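Local coordinates for protein putative acetyltransferase (Staphylococcus aureus subsp. aureus Mu50, PDB 3H4Q) that probably transfers an acetyl group from acetyl-CoA to an unidentified substrate, as members of the GNAT acetyltransferase family do, at residues F158-V163 with Y180-K184. Residues are numbered along the deposited sequence; the frame is centred on the assembly and turned at random.
Sequences FGFHKV and YAYYK
An antiparallel beta ladder joins His161 and Lys162 to Tyr183 and Tyr182 at one border of the mixed sheet. His161 and Tyr183 form a hydrogen-bonded pair: His161 N reaches Tyr183 O at 2.8 Å with an N-H...O angle of 163°, and Tyr183 N returns to His161 O. One more backbone bond, Val163 N to Ala181 O, follows, more bent at 133°. Strand 161-162 follows helix 153-157, and the later strand 181-185 inserts between it and strand 139-143, bonded there through Tyr182 to Thr142 and Lys184 to Ile140, consistent with the GNAT fold. The helix ends in a Schellman motif with Gly159 at positive phi, and Phe158 O in the turn accepts Lys184 NZ at 2.9 Å, tilted 33° from the carbonyl plane. The backbone sets Lys184 CB over one face of the Phe160 ring, 3.7 Å from the centroid, while CG anti to the backbone N and an extended chain carry NZ on to Phe158 O. On the face of the sheet bearing Lys162 and Tyr182, these side chains run side by side, and Lys162 CE sits over the Tyr180 ring, 3.8 Å from its centroid. On the other face, the Tyr183 ring takes His161 CB over its plane, while Val163 CG1 meets its edge 3.4 Å from Tyr183 CD2.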
ATOM      1  N   PHE A 158      -9.672   3.487   7.680  1.00 48.34           N
ATOM      2  CA  PHE A 158      -9.585   2.036   7.835  1.00 48.30           C
ATOM      3  C   PHE A 158      -9.295   1.505   9.228  1.00 47.73           C
ATOM      4  O   PHE A 158      -8.997   0.323   9.391  1.00 47.79           O
ATOM      5  CB  PHE A 158      -8.615   1.488   6.816  1.00 50.25           C
ATOM      6  CG  PHE A 158      -9.111   1.645   5.416  1.00 57.32           C
ATOM      7  CD1 PHE A 158     -10.060   0.749   4.910  1.00 60.29           C
ATOM      8  CD2 PHE A 158      -8.663   2.690   4.608  1.00 55.60           C
ATOM      9  CE1 PHE A 158     -10.545   0.885   3.617  1.00 64.93           C
ATOM     10  CE2 PHE A 158      -9.132   2.843   3.324  1.00 57.16           C
ATOM     11  CZ  PHE A 158     -10.081   1.941   2.817  1.00 62.97           C
ATOM     12  N   GLY A 159      -9.417   2.362  10.236  1.00 45.66           N
ATOM     13  CA  GLY A 159      -9.250   1.932  11.598  1.00 45.60           C
ATOM     14  C   GLY A 159      -7.869   1.498  12.049  1.00 47.02           C
ATOM     15  O   GLY A 159      -7.762   0.619  12.914  1.00 47.85           O
ATOM     16  N   PHE A 160      -6.811   2.100  11.494  1.00 47.19           N
ATOM     17  CA  PHE A 160      -5.453   1.809  11.976  1.00 46.72           C
ATOM     18  C   PHE A 160      -5.162   2.616  13.211  1.00 48.80           C
ATOM     19  O   PHE A 160      -5.731   3.701  13.412  1.00 48.29           O
ATOM     20  CB  PHE A 160      -4.397   2.103  10.932  1.00 46.82           C
ATOM     21  CG  PHE A 160      -4.301   1.057   9.870  1.00 42.30           C
ATOM     22  CD1 PHE A 160      -5.247   0.989   8.866  1.00 49.27           C
ATOM     23  CD2 PHE A 160      -3.268   0.158   9.869  1.00 38.58           C
ATOM     24  CE1 PHE A 160      -5.161   0.028   7.886  1.00 51.18           C
ATOM     25  CE2 PHE A 160      -3.169  -0.796   8.898  1.00 36.52           C
ATOM     26  CZ  PHE A 160      -4.113  -0.869   7.903  1.00 48.09           C
ATOM     27  N   HIS A 161      -4.269   2.081  14.038  1.00 50.55           N
ATOM     28  CA  HIS A 161      -3.879   2.713  15.298  1.00 50.53           C
ATOM     29  C   HIS A 161      -2.394   3.006  15.265  1.00 51.22           C
ATOM     30  O   HIS A 161      -1.618   2.167  14.828  1.00 51.07           O
ATOM     31  CB  HIS A 161      -4.206   1.777  16.462  1.00 50.12           C
ATOM     32  CG  HIS A 161      -5.675   1.569  16.662  1.00 53.59           C
ATOM     33  ND1 HIS A 161      -6.421   0.720  15.874  1.00 59.43           N
ATOM     34  CD2 HIS A 161      -6.540   2.117  17.546  1.00 55.16           C
ATOM     35  CE1 HIS A 161      -7.682   0.749  16.268  1.00 56.86           C
ATOM     36  NE2 HIS A 161      -7.782   1.589  17.281  1.00 54.38           N
ATOM     37  N   LYS A 162      -2.014   4.205  15.694  1.00 53.09           N
ATOM     38  CA  LYS A 162      -0.616   4.618  15.759  1.00 55.70           C
ATOM     39  C   LYS A 162       0.143   3.899  16.858  1.00 58.56           C
ATOM     40  O   LYS A 162      -0.451   3.465  17.842  1.00 59.79           O
ATOM     41  CB  LYS A 162      -0.517   6.101  16.107  1.00 56.38           C
ATOM     42  CG  LYS A 162      -1.057   7.027  15.076  1.00 58.81           C
ATOM     43  CD  LYS A 162      -0.925   8.470  15.533  1.00 53.62           C
ATOM     44  CE  LYS A 162      -1.345   9.375  14.410  1.00 55.65           C
ATOM     45  NZ  LYS A 162      -2.763   9.105  14.024  1.00 54.93           N
ATOM     46  N   VAL A 163       1.464   3.827  16.704  1.00 60.75           N
ATOM     47  CA  VAL A 163       2.354   3.250  17.722  1.00 61.89           C
ATOM     48  C   VAL A 163       3.642   4.064  17.783  1.00 62.64           C
ATOM     49  O   VAL A 163       4.032   4.684  16.787  1.00 63.76           O
ATOM     50  CB  VAL A 163       2.691   1.780  17.428  1.00 62.28           C
ATOM     51  CG1 VAL A 163       1.453   0.921  17.560  1.00 63.17           C
ATOM     52  CG2 VAL A 163       3.290   1.628  16.032  1.00 64.63           C
ATOM     53  N   TYR A 180       4.635   7.895  11.879  1.00 44.90           N
ATOM     54  CA  TYR A 180       4.087   6.879  12.755  1.00 43.29           C
ATOM     55  C   TYR A 180       4.017   5.539  12.060  1.00 42.91           C
ATOM     56  O   TYR A 180       3.947   5.450  10.830  1.00 44.16           O
ATOM     57  CB  TYR A 180       2.661   7.256  13.207  1.00 42.06           C
ATOM     58  CG  TYR A 180       2.510   8.662  13.756  1.00 40.06           C
ATOM     59  CD1 TYR A 180       2.803   8.952  15.077  1.00 31.73           C
ATOM     60  CD2 TYR A 180       2.060   9.701  12.939  1.00 39.07           C
ATOM     61  CE1 TYR A 180       2.670  10.232  15.565  1.00 31.85           C
ATOM     62  CE2 TYR A 180       1.931  10.988  13.421  1.00 33.06           C
ATOM     63  CZ  TYR A 180       2.232  11.249  14.728  1.00 32.71           C
ATOM     64  OH  TYR A 180       2.085  12.532  15.212  1.00 41.45           O
ATOM     65  N   ALA A 181       4.034   4.499  12.879  1.00 43.13           N
ATOM     66  CA  ALA A 181       3.828   3.148  12.427  1.00 43.25           C
ATOM     67  C   ALA A 181       2.409   2.901  12.859  1.00 43.31           C
ATOM     68  O   ALA A 181       1.959   3.458  13.861  1.00 41.85           O
ATOM     69  CB  ALA A 181       4.760   2.201  13.118  1.00 44.05           C
ATOM     70  N   TYR A 182       1.707   2.072  12.103  1.00 45.25           N
ATOM     71  CA  TYR A 182       0.323   1.754  12.383  1.00 45.80           C
ATOM     72  C   TYR A 182       0.063   0.252  12.343  1.00 46.99           C
ATOM     73  O   TYR A 182       0.745  -0.494  11.621  1.00 44.27           O
ATOM     74  CB  TYR A 182      -0.559   2.336  11.288  1.00 46.08           C
ATOM     75  CG  TYR A 182      -0.707   3.830  11.241  1.00 45.22           C
ATOM     76  CD1 TYR A 182       0.176   4.616  10.509  1.00 43.72           C
ATOM     77  CD2 TYR A 182      -1.784   4.450  11.852  1.00 42.58           C
ATOM     78  CE1 TYR A 182       0.014   5.979  10.429  1.00 45.49           C
ATOM     79  CE2 TYR A 182      -1.951   5.822  11.787  1.00 47.24           C
ATOM     80  CZ  TYR A 182      -1.053   6.578  11.072  1.00 46.39           C
ATOM     81  OH  TYR A 182      -1.229   7.933  11.003  1.00 46.90           O
ATOM     82  N   TYR A 183      -0.945  -0.178  13.099  1.00 47.97           N
ATOM     83  CA  TYR A 183      -1.406  -1.552  13.032  1.00 49.23           C
ATOM     84  C   TYR A 183      -2.916  -1.548  12.991  1.00 49.72           C
ATOM     85  O   TYR A 183      -3.564  -0.602  13.428  1.00 50.33           O
ATOM     86  CB  TYR A 183      -0.930  -2.386  14.230  1.00 50.62           C
ATOM     87  CG  TYR A 183      -1.591  -2.012  15.532  1.00 49.72           C
ATOM     88  CD1 TYR A 183      -2.806  -2.578  15.910  1.00 50.74           C
ATOM     89  CD2 TYR A 183      -1.009  -1.095  16.375  1.00 48.47           C
ATOM     90  CE1 TYR A 183      -3.420  -2.224  17.095  1.00 50.54           C
ATOM     91  CE2 TYR A 183      -1.615  -0.732  17.563  1.00 51.24           C
ATOM     92  CZ  TYR A 183      -2.820  -1.301  17.920  1.00 50.62           C
ATOM     93  OH  TYR A 183      -3.418  -0.939  19.107  1.00 54.81           O
ATOM     94  N   LYS A 184      -3.464  -2.626  12.454  1.00 53.51           N
ATOM     95  CA  LYS A 184      -4.898  -2.855  12.435  1.00 55.92           C
ATOM     96  C   LYS A 184      -5.126  -4.287  12.879  1.00 57.23           C
ATOM     97  O   LYS A 184      -4.521  -5.209  12.325  1.00 58.25           O
ATOM     98  CB  LYS A 184      -5.510  -2.667  11.048  1.00 55.87           C
ATOM     99  CG  LYS A 184      -7.001  -2.959  11.064  1.00 56.28           C
ATOM    100  CD  LYS A 184      -7.730  -2.694   9.766  1.00 57.75           C
ATOM    101  CE  LYS A 184      -9.245  -2.667  10.051  1.00 61.19           C
ATOM    102  NZ  LYS A 184     -10.061  -2.320   8.851  1.00 69.97           N
TER